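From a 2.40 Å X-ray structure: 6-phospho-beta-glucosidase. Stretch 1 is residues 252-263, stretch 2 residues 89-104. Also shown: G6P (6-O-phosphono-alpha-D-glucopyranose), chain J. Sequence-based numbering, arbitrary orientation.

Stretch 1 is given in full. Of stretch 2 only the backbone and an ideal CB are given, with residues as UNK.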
# COMPACT_ATOMS: atom_id res chain seq x y z
N LYS A 252 18.01 15.05 -30.84
CA LYS A 252 17.31 15.79 -31.89
C LYS A 252 16.74 17.11 -31.35
O LYS A 252 16.89 18.16 -31.96
CB LYS A 252 16.16 14.96 -32.46
CG LYS A 252 15.79 15.24 -33.87
CD LYS A 252 15.00 14.05 -34.50
CE LYS A 252 15.81 13.39 -35.63
NZ LYS A 252 15.09 12.19 -36.18
N MET A 253 16.10 17.06 -30.19
CA MET A 253 15.56 18.26 -29.56
C MET A 253 16.64 19.27 -29.11
O MET A 253 16.47 20.49 -29.28
CB MET A 253 14.63 17.96 -28.37
CG MET A 253 13.33 17.18 -28.75
SD MET A 253 12.36 17.97 -30.09
CE MET A 253 12.77 17.03 -31.33
N PHE A 254 17.74 18.77 -28.55
CA PHE A 254 18.81 19.67 -28.18
C PHE A 254 19.32 20.42 -29.40
O PHE A 254 19.53 21.65 -29.30
CB PHE A 254 20.01 18.98 -27.53
CG PHE A 254 21.15 19.94 -27.24
CD1 PHE A 254 21.14 20.73 -26.07
CD2 PHE A 254 22.19 20.09 -28.14
CE1 PHE A 254 22.17 21.63 -25.82
CE2 PHE A 254 23.23 21.02 -27.90
CZ PHE A 254 23.22 21.79 -26.72
N LYS A 255 19.55 19.72 -30.52
CA LYS A 255 20.02 20.36 -31.74
C LYS A 255 19.02 21.40 -32.24
O LYS A 255 19.38 22.51 -32.62
CB LYS A 255 20.30 19.36 -32.84
CG LYS A 255 20.75 20.02 -34.13
CD LYS A 255 21.24 18.97 -35.14
CE LYS A 255 21.67 19.64 -36.46
NZ LYS A 255 22.50 20.88 -36.25
N LYS A 256 17.75 21.04 -32.24
CA LYS A 256 16.72 21.98 -32.66
C LYS A 256 16.73 23.27 -31.81
O LYS A 256 16.71 24.39 -32.33
CB LYS A 256 15.33 21.37 -32.52
CG LYS A 256 14.31 22.10 -33.33
CD LYS A 256 12.93 21.59 -32.96
CE LYS A 256 11.85 22.20 -33.90
NZ LYS A 256 10.58 22.31 -33.08
N ILE A 257 16.74 23.12 -30.51
CA ILE A 257 16.60 24.27 -29.65
C ILE A 257 17.83 25.17 -29.74
O ILE A 257 17.73 26.39 -29.65
CB ILE A 257 16.38 23.85 -28.18
CG1 ILE A 257 15.10 23.03 -28.00
CG2 ILE A 257 16.45 25.10 -27.23
CD1 ILE A 257 14.99 22.43 -26.58
N SER A 258 19.00 24.55 -29.89
CA SER A 258 20.23 25.30 -29.85
C SER A 258 20.56 25.98 -31.18
O SER A 258 21.40 26.87 -31.21
CB SER A 258 21.37 24.42 -29.36
OG SER A 258 22.06 23.89 -30.48
N THR A 259 19.90 25.61 -32.28
CA THR A 259 20.20 26.21 -33.58
C THR A 259 19.06 27.11 -34.07
O THR A 259 18.95 27.41 -35.24
CB THR A 259 20.49 25.15 -34.62
OG1 THR A 259 19.34 24.29 -34.71
CG2 THR A 259 21.64 24.26 -34.16
N HIS A 260 18.20 27.49 -33.15
CA HIS A 260 17.10 28.41 -33.46
C HIS A 260 16.95 29.44 -32.35
O HIS A 260 17.45 29.28 -31.25
CB HIS A 260 15.76 27.67 -33.67
CG HIS A 260 15.78 26.75 -34.84
ND1 HIS A 260 16.12 25.42 -34.73
CD2 HIS A 260 15.62 26.99 -36.16
CE1 HIS A 260 16.13 24.87 -35.93
NE2 HIS A 260 15.83 25.80 -36.81
N GLU A 261 16.26 30.51 -32.68
CA GLU A 261 15.91 31.53 -31.70
C GLU A 261 15.21 30.93 -30.47
O GLU A 261 14.40 29.96 -30.54
CB GLU A 261 15.14 32.71 -32.37
CG GLU A 261 14.27 33.58 -31.46
CD GLU A 261 13.42 34.64 -32.19
OE1 GLU A 261 12.72 34.31 -33.20
OE2 GLU A 261 13.42 35.83 -31.74
N LEU A 262 15.57 31.46 -29.30
CA LEU A 262 14.90 31.02 -28.07
C LEU A 262 13.40 31.28 -28.15
O LEU A 262 12.99 32.38 -28.52
CB LEU A 262 15.48 31.73 -26.83
CG LEU A 262 16.90 31.32 -26.36
CD1 LEU A 262 17.42 32.34 -25.37
CD2 LEU A 262 16.97 29.91 -25.79
N ARG A 263 12.59 30.28 -27.83
CA ARG A 263 11.16 30.42 -27.88
C ARG A 263 10.73 31.70 -27.14
O ARG A 263 9.90 32.46 -27.64
CB ARG A 263 10.50 29.22 -27.24
CG ARG A 263 8.99 29.25 -27.32
CD ARG A 263 8.39 29.38 -28.75
NE ARG A 263 6.95 29.65 -28.66
CZ ARG A 263 6.20 30.17 -29.62
NH1 ARG A 263 6.74 30.50 -30.79
NH2 ARG A 263 4.90 30.38 -29.41
N UNK A 89 11.93 33.22 -18.42
CA UNK A 89 11.79 32.13 -19.38
C UNK A 89 13.05 32.06 -20.27
O UNK A 89 13.58 30.97 -20.54
CB UNK A 89 10.53 32.32 -20.23
N UNK A 90 13.54 33.23 -20.69
CA UNK A 90 14.73 33.33 -21.55
C UNK A 90 15.95 32.69 -20.87
O UNK A 90 16.68 31.90 -21.49
CB UNK A 90 15.02 34.79 -21.89
N UNK A 91 16.16 33.04 -19.60
CA UNK A 91 17.19 32.41 -18.78
C UNK A 91 16.96 30.92 -18.63
O UNK A 91 17.92 30.15 -18.77
CB UNK A 91 17.24 33.07 -17.40
N UNK A 92 15.71 30.53 -18.37
CA UNK A 92 15.33 29.13 -18.26
C UNK A 92 15.75 28.28 -19.47
O UNK A 92 16.31 27.21 -19.27
CB UNK A 92 13.81 29.03 -18.07
N UNK A 93 15.47 28.77 -20.68
CA UNK A 93 15.73 28.06 -21.92
C UNK A 93 17.20 28.17 -22.34
O UNK A 93 17.79 27.20 -22.80
CB UNK A 93 14.82 28.60 -23.03
N UNK A 94 17.78 29.35 -22.14
CA UNK A 94 19.12 29.66 -22.68
C UNK A 94 20.32 29.12 -21.91
O UNK A 94 21.29 28.64 -22.52
CB UNK A 94 19.27 31.18 -22.77
N UNK A 95 20.24 29.19 -20.58
CA UNK A 95 21.34 28.81 -19.70
C UNK A 95 21.80 27.33 -19.79
O UNK A 95 23.01 27.12 -19.84
CB UNK A 95 20.92 29.11 -18.26
N UNK A 96 20.89 26.34 -19.79
CA UNK A 96 21.29 24.93 -19.91
C UNK A 96 22.01 24.60 -21.20
O UNK A 96 22.80 23.66 -21.21
CB UNK A 96 20.06 24.03 -19.79
N UNK A 97 21.76 25.38 -22.25
CA UNK A 97 22.23 25.06 -23.59
C UNK A 97 23.75 24.87 -23.68
O UNK A 97 24.21 23.89 -24.21
CB UNK A 97 21.80 26.17 -24.55
N UNK A 98 24.51 25.80 -23.10
CA UNK A 98 25.98 25.69 -23.09
C UNK A 98 26.52 24.42 -22.44
O UNK A 98 27.65 24.03 -22.70
CB UNK A 98 26.57 26.90 -22.36
N UNK A 99 25.72 23.78 -21.60
CA UNK A 99 26.09 22.53 -20.95
C UNK A 99 25.72 21.29 -21.73
O UNK A 99 25.97 20.19 -21.27
CB UNK A 99 25.44 22.46 -19.57
N UNK A 100 25.14 21.47 -22.92
CA UNK A 100 24.65 20.36 -23.72
C UNK A 100 23.34 19.80 -23.20
O UNK A 100 23.03 18.64 -23.39
CB UNK A 100 25.70 19.25 -23.77
N UNK A 101 22.58 20.63 -22.50
CA UNK A 101 21.36 20.21 -21.84
C UNK A 101 20.16 20.84 -22.52
O UNK A 101 20.27 21.97 -23.03
CB UNK A 101 21.39 20.58 -20.35
N UNK A 102 19.03 20.14 -22.50
CA UNK A 102 17.77 20.68 -22.97
C UNK A 102 17.42 21.97 -22.22
O UNK A 102 17.44 22.02 -20.98
CB UNK A 102 16.66 19.64 -22.81
N UNK A 103 17.14 23.02 -22.97
CA UNK A 103 16.59 24.23 -22.38
C UNK A 103 15.16 24.45 -22.85
O UNK A 103 14.90 24.69 -24.03
CB UNK A 103 17.46 25.44 -22.73
N UNK A 104 14.23 24.35 -21.92
CA UNK A 104 12.80 24.39 -22.22
C UNK A 104 12.00 25.03 -21.08
O UNK A 104 12.33 24.89 -19.90
CB UNK A 104 12.28 22.98 -22.49
C1 G6P J . 1.64 24.08 -24.84
C2 G6P J . 1.79 23.62 -23.37
C3 G6P J . 1.75 24.84 -22.44
C4 G6P J . 2.93 25.73 -22.81
C5 G6P J . 2.72 26.21 -24.26
C6 G6P J . 3.89 27.07 -24.71
O1 G6P J . 1.72 23.02 -25.81
O2 G6P J . 0.78 22.71 -22.95
O3 G6P J . 1.77 24.49 -21.05
O4 G6P J . 3.08 26.79 -21.87
O5 G6P J . 2.60 25.10 -25.19
O6 G6P J . 3.48 28.07 -25.63
P G6P J . 4.31 29.44 -25.80
O1P G6P J . 3.48 30.32 -26.70
O2P G6P J . 5.68 29.28 -26.43
O3P G6P J . 4.44 30.04 -24.43

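Position 89 lies in a helix, its CA-to-CB bond sideways to stretch 1 and its ideal CB touching nothing there. Beyond it lie Arg263 and the phosphate of G6P, so a long, basic side chain would suit. The residue is Arg89, extended (t, t, t): NH1 donates to G6P O3P (2.6 Å) and NH2 to G6P O2P (2.7 Å). Arg263 NE donates to the same O2P (2.6 Å), so the anion offsets the closeness of like charges, Arg263 NE lying 4.2 Å from Arg89 NH2.

At position 90 the bond is again sideways, with Leu262 CD1 4.9 Å from the ideal CB; an apolar residue or a long side chain with an aliphatic stem would fit. Glu90 supplies the stem, its CG 3.8 Å from Leu262 CD1.

Positions 91 and 92 offer stretch 1 nothing, one pointing away and the other out of reach, and many residues would do; they are Asn91 and Asp92.

Position 93 points toward stretch 1, its ideal CB 3.7 Å from Leu262 CD2. Aliphatic groups suit the leucine, while an acid could reach toward the basic residues. Glu93 does both: CB packs 3.7 Å from Leu262 CD2, and OE2 accepts from Arg89 NE (3.0 Å) in a salt bridge, also lying 3.4 Å from Arg263 CB.

At position 94 an ideal CB would sit 3.4 Å from Leu262 CD1 and 3.0 Å from the carbonyl O of Glu90, which favours glycine. In Gly94 the N lies 3.8 Å from Leu262 CD2.

Position 95 is out of reach of stretch 1 and position 96 has its CB sideways with nothing of stretch 1 near, so stretch 1 sets no demand on either; the phi of -61° at 96 is compatible with proline among many others. They are Ile95 and Pro96.

Position 97 is sideways, but near Phe254, Ile257, Ser258 and Leu262, an apolar surface for a branched aliphatic or methionine. Leu97 places CD1 3.9 Å from Ile257 CG2 and CD2 3.8 Å from Leu262 CD2.

Positions 98 and 99 point away and tolerate polar or large groups: Lys98 and Tyr99.

Position 100 has positive phi (76°), which favours glycine. In Gly100, C lies 3.4 Å from Phe254 CE1.

Position 101 points away, leaving its side chain little restricted by stretch 1; Leu101 instead brings its O to the edge of the Phe254 ring, 3.4 Å from CE1.

Position 102, sideways, could reach the helix with an aliphatic chain. Ile102 does so, CD1 4.0 Å from both Met253 CB and Phe254 CB.

At position 103 a CB would fall 1.8 Å from Glu93 O, so glycine is required: Gly103, whose O is 3.4 Å from Ile257 CD1.

Position 104, sideways and peripheral, admits many residues; it is Gln104.

Stretch 2 (89-104) RENDEGIPLKYGLIGQ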
# COMPACT_ATOMS: atom_id res chain seq x y z
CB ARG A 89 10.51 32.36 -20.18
CG ARG A 89 10.04 31.16 -20.96
CD ARG A 89 8.98 31.50 -21.96
NE ARG A 89 8.84 30.45 -22.95
CZ ARG A 89 7.73 30.27 -23.66
NH1 ARG A 89 6.68 31.08 -23.50
NH2 ARG A 89 7.68 29.29 -24.55
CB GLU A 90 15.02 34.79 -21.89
CG GLU A 90 15.91 34.95 -23.10
CD GLU A 90 16.32 36.39 -23.38
OE1 GLU A 90 15.58 37.33 -22.98
OE2 GLU A 90 17.41 36.59 -24.03
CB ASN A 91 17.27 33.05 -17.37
CG ASN A 91 17.72 34.53 -17.39
OD1 ASN A 91 18.47 34.95 -18.25
ND2 ASN A 91 17.26 35.31 -16.41
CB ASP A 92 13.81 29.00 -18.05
CG ASP A 92 13.34 29.49 -16.67
OD1 ASP A 92 14.17 29.63 -15.74
OD2 ASP A 92 12.14 29.77 -16.44
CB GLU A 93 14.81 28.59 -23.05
CG GLU A 93 13.33 28.59 -22.70
CD GLU A 93 12.46 29.35 -23.70
OE1 GLU A 93 12.95 30.33 -24.31
OE2 GLU A 93 11.28 28.98 -23.89
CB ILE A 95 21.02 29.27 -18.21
CG1 ILE A 95 21.30 30.77 -18.02
CG2 ILE A 95 21.75 28.42 -17.15
CD1 ILE A 95 20.67 31.39 -16.73
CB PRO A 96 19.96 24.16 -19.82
CG PRO A 96 18.99 25.10 -19.17
CD PRO A 96 19.43 26.47 -19.59
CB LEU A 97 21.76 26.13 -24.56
CG LEU A 97 20.46 25.92 -25.35
CD1 LEU A 97 19.54 24.83 -24.84
CD2 LEU A 97 19.71 27.22 -25.63
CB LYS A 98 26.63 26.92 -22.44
CG LYS A 98 26.41 27.00 -20.94
CD LYS A 98 27.12 28.21 -20.31
CE LYS A 98 26.44 29.54 -20.62
NZ LYS A 98 25.08 29.63 -20.11
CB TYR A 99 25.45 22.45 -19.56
CG TYR A 99 25.81 23.59 -18.66
CD1 TYR A 99 26.94 23.54 -17.85
CD2 TYR A 99 25.02 24.75 -18.63
CE1 TYR A 99 27.26 24.62 -16.99
CE2 TYR A 99 25.33 25.82 -17.81
CZ TYR A 99 26.45 25.75 -16.99
OH TYR A 99 26.77 26.82 -16.17
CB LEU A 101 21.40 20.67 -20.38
CG LEU A 101 21.93 19.74 -19.27
CD1 LEU A 101 22.58 18.38 -19.72
CD2 LEU A 101 22.80 20.49 -18.22
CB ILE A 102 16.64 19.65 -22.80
CG1 ILE A 102 16.83 18.47 -23.77
CG2 ILE A 102 15.27 20.36 -22.97
CD1 ILE A 102 16.74 18.90 -25.16
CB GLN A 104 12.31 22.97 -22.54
CG GLN A 104 11.16 22.90 -23.59
CD GLN A 104 9.81 23.14 -22.90
OE1 GLN A 104 9.63 22.84 -21.70
NE2 GLN A 104 8.88 23.70 -23.63
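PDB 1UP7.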